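NAD-dependent aldehyde dehydrogenase (PDB 5UJU) probably catalyses the NAD-dependent oxidation of aldehydes to carboxylic acids. Local coordinates at residues P204-C214 with G232-A243. Residues are numbered along the deposited sequence; the frame is centred on the assembly and turned at random.
Sequences PRGTGLVLGCC and GNTVIVKPHPGA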
ATOM      1  N   PRO A 204     -10.438   3.989  10.244  1.00 29.17           N
ATOM      2  CA  PRO A 204     -10.679   3.572   8.860  1.00 30.48           C
ATOM      3  C   PRO A 204     -10.477   4.735   7.909  1.00 30.88           C
ATOM      4  O   PRO A 204     -10.491   5.899   8.305  1.00 28.91           O
ATOM      5  CB  PRO A 204     -12.145   3.128   8.869  1.00 31.93           C
ATOM      6  CG  PRO A 204     -12.468   2.937  10.312  1.00 39.39           C
ATOM      7  CD  PRO A 204     -11.655   3.913  11.060  1.00 32.39           C
ATOM      8  N   ARG A 205     -10.258   4.400   6.628  1.00 24.35           N
ATOM      9  CA  ARG A 205     -10.150   5.441   5.610  1.00 24.01           C
ATOM     10  C   ARG A 205     -11.482   6.161   5.392  1.00 25.50           C
ATOM     11  O   ARG A 205     -11.515   7.384   5.226  1.00 27.08           O
ATOM     12  CB  ARG A 205      -9.640   4.833   4.303  1.00 24.14           C
ATOM     13  CG  ARG A 205      -8.182   4.432   4.386  1.00 23.88           C
ATOM     14  CD  ARG A 205      -7.285   5.656   4.417  1.00 31.40           C
ATOM     15  NE  ARG A 205      -5.910   5.281   4.110  1.00 38.49           N
ATOM     16  CZ  ARG A 205      -4.976   6.122   3.683  1.00 42.59           C
ATOM     17  NH1 ARG A 205      -5.264   7.410   3.514  1.00 39.77           N
ATOM     18  NH2 ARG A 205      -3.755   5.658   3.408  1.00 41.51           N
ATOM     19  N   GLY A 206     -12.586   5.423   5.359  1.00 23.65           N
ATOM     20  CA  GLY A 206     -13.859   6.044   5.063  1.00 25.37           C
ATOM     21  C   GLY A 206     -14.805   5.103   4.355  1.00 28.66           C
ATOM     22  O   GLY A 206     -15.088   4.009   4.853  1.00 28.99           O
ATOM     23  N   THR A 207     -15.309   5.513   3.197  1.00 27.87           N
ATOM     24  CA  THR A 207     -16.211   4.676   2.423  1.00 28.22           C
ATOM     25  C   THR A 207     -15.453   4.012   1.283  1.00 28.87           C
ATOM     26  O   THR A 207     -14.805   4.688   0.476  1.00 25.29           O
ATOM     27  CB  THR A 207     -17.386   5.493   1.893  1.00 27.62           C
ATOM     28  OG1 THR A 207     -18.152   5.975   3.003  1.00 26.83           O
ATOM     29  CG2 THR A 207     -18.287   4.639   1.007  1.00 25.18           C
ATOM     30  N   GLY A 208     -15.557   2.694   1.209  1.00 30.50           N
ATOM     31  CA  GLY A 208     -14.977   1.931   0.122  1.00 23.86           C
ATOM     32  C   GLY A 208     -16.036   1.618  -0.918  1.00 29.05           C
ATOM     33  O   GLY A 208     -17.235   1.588  -0.619  1.00 30.10           O
ATOM     34  N   LEU A 209     -15.579   1.430  -2.158  1.00 22.14           N
ATOM     35  CA  LEU A 209     -16.432   1.093  -3.287  1.00 21.53           C
ATOM     36  C   LEU A 209     -15.995  -0.266  -3.830  1.00 26.50           C
ATOM     37  O   LEU A 209     -14.799  -0.496  -4.047  1.00 29.05           O
ATOM     38  CB  LEU A 209     -16.348   2.188  -4.363  1.00 22.74           C
ATOM     39  CG  LEU A 209     -16.994   1.929  -5.726  1.00 27.66           C
ATOM     40  CD1 LEU A 209     -18.510   1.824  -5.575  1.00 29.06           C
ATOM     41  CD2 LEU A 209     -16.606   3.001  -6.793  1.00 24.93           C
ATOM     42  N   VAL A 210     -16.952  -1.178  -4.006  1.00 28.40           N
ATOM     43  CA  VAL A 210     -16.690  -2.493  -4.589  1.00 29.04           C
ATOM     44  C   VAL A 210     -17.383  -2.541  -5.942  1.00 30.16           C
ATOM     45  O   VAL A 210     -18.614  -2.441  -6.020  1.00 25.74           O
ATOM     46  CB  VAL A 210     -17.149  -3.643  -3.677  1.00 28.82           C
ATOM     47  CG1 VAL A 210     -16.968  -4.985  -4.387  1.00 30.69           C
ATOM     48  CG2 VAL A 210     -16.340  -3.645  -2.385  1.00 29.68           C
ATOM     49  N   LEU A 211     -16.588  -2.671  -7.005  1.00 22.65           N
ATOM     50  CA  LEU A 211     -17.080  -2.676  -8.381  1.00 25.65           C
ATOM     51  C   LEU A 211     -17.059  -4.111  -8.879  1.00 30.20           C
ATOM     52  O   LEU A 211     -15.984  -4.700  -9.064  1.00 30.50           O
ATOM     53  CB  LEU A 211     -16.237  -1.768  -9.279  1.00 30.23           C
ATOM     54  CG  LEU A 211     -16.271  -0.282  -8.915  1.00 31.62           C
ATOM     55  CD1 LEU A 211     -15.324   0.539  -9.779  1.00 30.45           C
ATOM     56  CD2 LEU A 211     -17.703   0.223  -9.093  1.00 31.35           C
ATOM     57  N   GLY A 212     -18.251  -4.666  -9.096  1.00 26.72           N
ATOM     58  CA  GLY A 212     -18.383  -6.094  -9.251  1.00 30.11           C
ATOM     59  C   GLY A 212     -18.094  -6.567 -10.660  1.00 30.18           C
ATOM     60  O   GLY A 212     -18.066  -5.783 -11.619  1.00 28.56           O
ATOM     61  N   CYS A 213     -17.881  -7.881 -10.746  1.00 33.27           N
ATOM     62  CA  CYS A 213     -17.495  -8.618 -11.946  1.00 36.98           C
ATOM     63  C   CYS A 213     -18.645  -9.519 -12.409  1.00 35.67           C
ATOM     64  O   CYS A 213     -19.442 -10.002 -11.596  1.00 37.54           O
ATOM     65  CB  CYS A 213     -16.234  -9.444 -11.644  1.00 49.60           C
ATOM     66  SG  CYS A 213     -15.975 -10.927 -12.628  1.00 64.27           S
ATOM     67  N   CYS A 214     -18.743  -9.746 -13.725  1.00 33.05           N
ATOM     68  CA  CYS A 214     -19.893 -10.496 -14.237  1.00 32.18           C
ATOM     69  C   CYS A 214     -19.708 -12.012 -14.177  1.00 34.66           C
ATOM     70  O   CYS A 214     -20.705 -12.737 -14.268  1.00 37.53           O
ATOM     71  CB  CYS A 214     -20.237 -10.077 -15.671  1.00 41.16           C
ATOM     72  SG  CYS A 214     -19.081 -10.618 -16.945  1.00 47.41           S
ATOM     73  N   GLY A 232     -12.859  -1.485   9.279  1.00 23.59           N
ATOM     74  CA  GLY A 232     -13.731  -0.455   9.822  1.00 22.84           C
ATOM     75  C   GLY A 232     -14.324   0.498   8.815  1.00 28.10           C
ATOM     76  O   GLY A 232     -14.952   1.483   9.211  1.00 24.44           O
ATOM     77  N   ASN A 233     -14.152   0.245   7.528  1.00 22.24           N
ATOM     78  CA  ASN A 233     -14.707   1.133   6.530  1.00 21.44           C
ATOM     79  C   ASN A 233     -16.173   0.801   6.291  1.00 18.55           C
ATOM     80  O   ASN A 233     -16.634  -0.301   6.583  1.00 25.14           O
ATOM     81  CB  ASN A 233     -13.913   1.003   5.219  1.00 22.54           C
ATOM     82  CG  ASN A 233     -12.476   1.408   5.388  1.00 23.91           C
ATOM     83  OD1 ASN A 233     -12.168   2.587   5.358  1.00 27.08           O
ATOM     84  ND2 ASN A 233     -11.590   0.436   5.616  1.00 24.60           N
ATOM     85  N   THR A 234     -16.901   1.766   5.736  1.00 18.11           N
ATOM     86  CA  THR A 234     -18.210   1.489   5.164  1.00 21.89           C
ATOM     87  C   THR A 234     -18.025   1.153   3.682  1.00 27.07           C
ATOM     88  O   THR A 234     -17.008   1.497   3.080  1.00 25.50           O
ATOM     89  CB  THR A 234     -19.151   2.686   5.334  1.00 25.89           C
ATOM     90  OG1 THR A 234     -18.514   3.865   4.829  1.00 25.29           O
ATOM     91  CG2 THR A 234     -19.528   2.905   6.825  1.00 26.27           C
ATOM     92  N   VAL A 235     -19.006   0.458   3.097  1.00 24.55           N
ATOM     93  CA  VAL A 235     -18.854  -0.103   1.752  1.00 28.44           C
ATOM     94  C   VAL A 235     -20.111   0.142   0.925  1.00 31.68           C
ATOM     95  O   VAL A 235     -21.221  -0.155   1.373  1.00 24.63           O
ATOM     96  CB  VAL A 235     -18.556  -1.615   1.802  1.00 25.55           C
ATOM     97  CG1 VAL A 235     -18.206  -2.131   0.425  1.00 19.54           C
ATOM     98  CG2 VAL A 235     -17.432  -1.910   2.783  1.00 19.34           C
ATOM     99  N   ILE A 236     -19.932   0.625  -0.301  1.00 21.04           N
ATOM    100  CA  ILE A 236     -20.980   0.634  -1.319  1.00 18.60           C
ATOM    101  C   ILE A 236     -20.623  -0.457  -2.320  1.00 25.91           C
ATOM    102  O   ILE A 236     -19.522  -0.441  -2.897  1.00 21.38           O
ATOM    103  CB  ILE A 236     -21.107   2.001  -2.015  1.00 21.40           C
ATOM    104  CG1 ILE A 236     -21.503   3.106  -1.010  1.00 23.91           C
ATOM    105  CG2 ILE A 236     -22.103   1.929  -3.162  1.00 20.99           C
ATOM    106  CD1 ILE A 236     -21.361   4.519  -1.561  1.00 23.01           C
ATOM    107  N   VAL A 237     -21.512  -1.433  -2.479  1.00 21.36           N
ATOM    108  CA  VAL A 237     -21.287  -2.555  -3.389  1.00 25.77           C
ATOM    109  C   VAL A 237     -22.037  -2.269  -4.680  1.00 28.30           C
ATOM    110  O   VAL A 237     -23.271  -2.158  -4.675  1.00 27.56           O
ATOM    111  CB  VAL A 237     -21.738  -3.885  -2.770  1.00 24.04           C
ATOM    112  CG1 VAL A 237     -21.503  -5.032  -3.741  1.00 27.04           C
ATOM    113  CG2 VAL A 237     -21.014  -4.138  -1.447  1.00 21.17           C
ATOM    114  N   LYS A 238     -21.291  -2.134  -5.778  1.00 23.49           N
ATOM    115  CA  LYS A 238     -21.834  -1.867  -7.107  1.00 25.98           C
ATOM    116  C   LYS A 238     -21.569  -3.077  -7.990  1.00 28.20           C
ATOM    117  O   LYS A 238     -20.503  -3.163  -8.619  1.00 23.21           O
ATOM    118  CB  LYS A 238     -21.191  -0.611  -7.709  1.00 25.58           C
ATOM    119  CG  LYS A 238     -22.041   0.105  -8.765  1.00 22.99           C
ATOM    120  CD  LYS A 238     -22.267  -0.695 -10.042  1.00 21.60           C
ATOM    121  CE  LYS A 238     -20.958  -0.897 -10.822  1.00 24.07           C
ATOM    122  NZ  LYS A 238     -21.239  -1.685 -12.068  1.00 28.07           N
ATOM    123  N   PRO A 239     -22.483  -4.038  -8.079  1.00 27.16           N
ATOM    124  CA  PRO A 239     -22.195  -5.232  -8.882  1.00 24.43           C
ATOM    125  C   PRO A 239     -22.211  -4.926 -10.371  1.00 25.51           C
ATOM    126  O   PRO A 239     -22.747  -3.920 -10.840  1.00 24.97           O
ATOM    127  CB  PRO A 239     -23.318  -6.218  -8.514  1.00 18.54           C
ATOM    128  CG  PRO A 239     -24.014  -5.610  -7.288  1.00 26.58           C
ATOM    129  CD  PRO A 239     -23.768  -4.134  -7.361  1.00 27.55           C
ATOM    130  N   HIS A 240     -21.615  -5.828 -11.129  1.00 27.25           N
ATOM    131  CA  HIS A 240     -21.824  -5.786 -12.563  1.00 23.18           C
ATOM    132  C   HIS A 240     -23.318  -5.941 -12.857  1.00 21.70           C
ATOM    133  O   HIS A 240     -23.985  -6.781 -12.237  1.00 27.29           O
ATOM    134  CB  HIS A 240     -21.019  -6.890 -13.248  1.00 29.22           C
ATOM    135  CG  HIS A 240     -21.054  -6.806 -14.739  1.00 33.61           C
ATOM    136  ND1 HIS A 240     -22.153  -7.196 -15.471  1.00 32.99           N
ATOM    137  CD2 HIS A 240     -20.137  -6.367 -15.636  1.00 35.95           C
ATOM    138  CE1 HIS A 240     -21.908  -7.014 -16.757  1.00 37.88           C
ATOM    139  NE2 HIS A 240     -20.692  -6.511 -16.884  1.00 32.84           N
ATOM    140  N   PRO A 241     -23.881  -5.156 -13.784  1.00 24.88           N
ATOM    141  CA  PRO A 241     -25.337  -5.224 -14.026  1.00 27.48           C
ATOM    142  C   PRO A 241     -25.827  -6.593 -14.495  1.00 29.77           C
ATOM    143  O   PRO A 241     -27.041  -6.848 -14.469  1.00 26.46           O
ATOM    144  CB  PRO A 241     -25.575  -4.162 -15.113  1.00 27.62           C
ATOM    145  CG  PRO A 241     -24.318  -3.408 -15.238  1.00 32.69           C
ATOM    146  CD  PRO A 241     -23.204  -4.230 -14.708  1.00 31.14           C
ATOM    147  N   GLY A 242     -24.935  -7.473 -14.941  1.00 29.59           N
ATOM    148  CA  GLY A 242     -25.322  -8.825 -15.300  1.00 27.92           C
ATOM    149  C   GLY A 242     -25.259  -9.843 -14.175  1.00 29.58           C
ATOM    150  O   GLY A 242     -25.679 -10.989 -14.368  1.00 30.08           O
ATOM    151  N   ALA A 243     -24.754  -9.460 -12.993  1.00 24.92           N
ATOM    152  CA  ALA A 243     -24.609 -10.396 -11.872  1.00 23.94           C
ATOM    153  C   ALA A 243     -24.818  -9.635 -10.564  1.00 28.28           C
ATOM    154  O   ALA A 243     -23.896  -9.480  -9.766  1.00 28.23           O
ATOM    155  CB  ALA A 243     -23.243 -11.085 -11.863  1.00 22.72           C
TER
HETATM  156  O   HOH W   1     -19.014  -3.335 -12.338  0.58 29.46           O
HETATM  157  O   HOH W   2     -21.179  -8.375 -10.152  1.00 30.75           O
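Residues 204-214 and 232-243 carry the two parallel strands of a beta-alpha-beta unit whose connecting helix is 217-230, in the Rossmann-like part of an aldehyde dehydrogenase. Strands 207-211 and 234-238 run 25° apart, and bonds from Gly206, Gly208, Val210 and Gly212 reach Thr234, Ile236 and Lys238. The run is typified by Gly208 N to Thr234 O (2.7 Å, 174° at the hydrogen) and closes with Gly212 N to Lys238 O. Before the strands pair, Asn233 OD1 accepts Gly206 N in its carbonyl plane at 2.9 Å, while its ND2 reaches Arg553 O and Asp228 O; bonds at both ends of the amide therefore fix its flip.

On one face Thr207 OG1 and Thr234 OG1 lie 2.8 Å apart, and Leu211 CD2 rests on Lys238 CB and CE. On the other, Val210 CG2 packs 3.7 Å from Val235 CG1. Lys238, its chain bent at chi2 and chi3, brings NZ to Pro239 O, to a water shared with Gly212 O, and to a salt bridge with Asp277. Past the strands, Cys214 CB sits over the centre of the His240 ring, 3.4 Å from its centroid, as a CH-pi contact; Pro241 CD lies over the opposite face, offset toward the rim, and Gly242 N donates to His240 ND1 (2.8 Å). A second water joins Cys213 O, His240 N and Ala243 O.

Helix 97-132 covers Thr207, Thr234 and Ile236, helix 217-230 packs against Val210 and Val235, and strand 290-296 extends the sheet beyond 207-211.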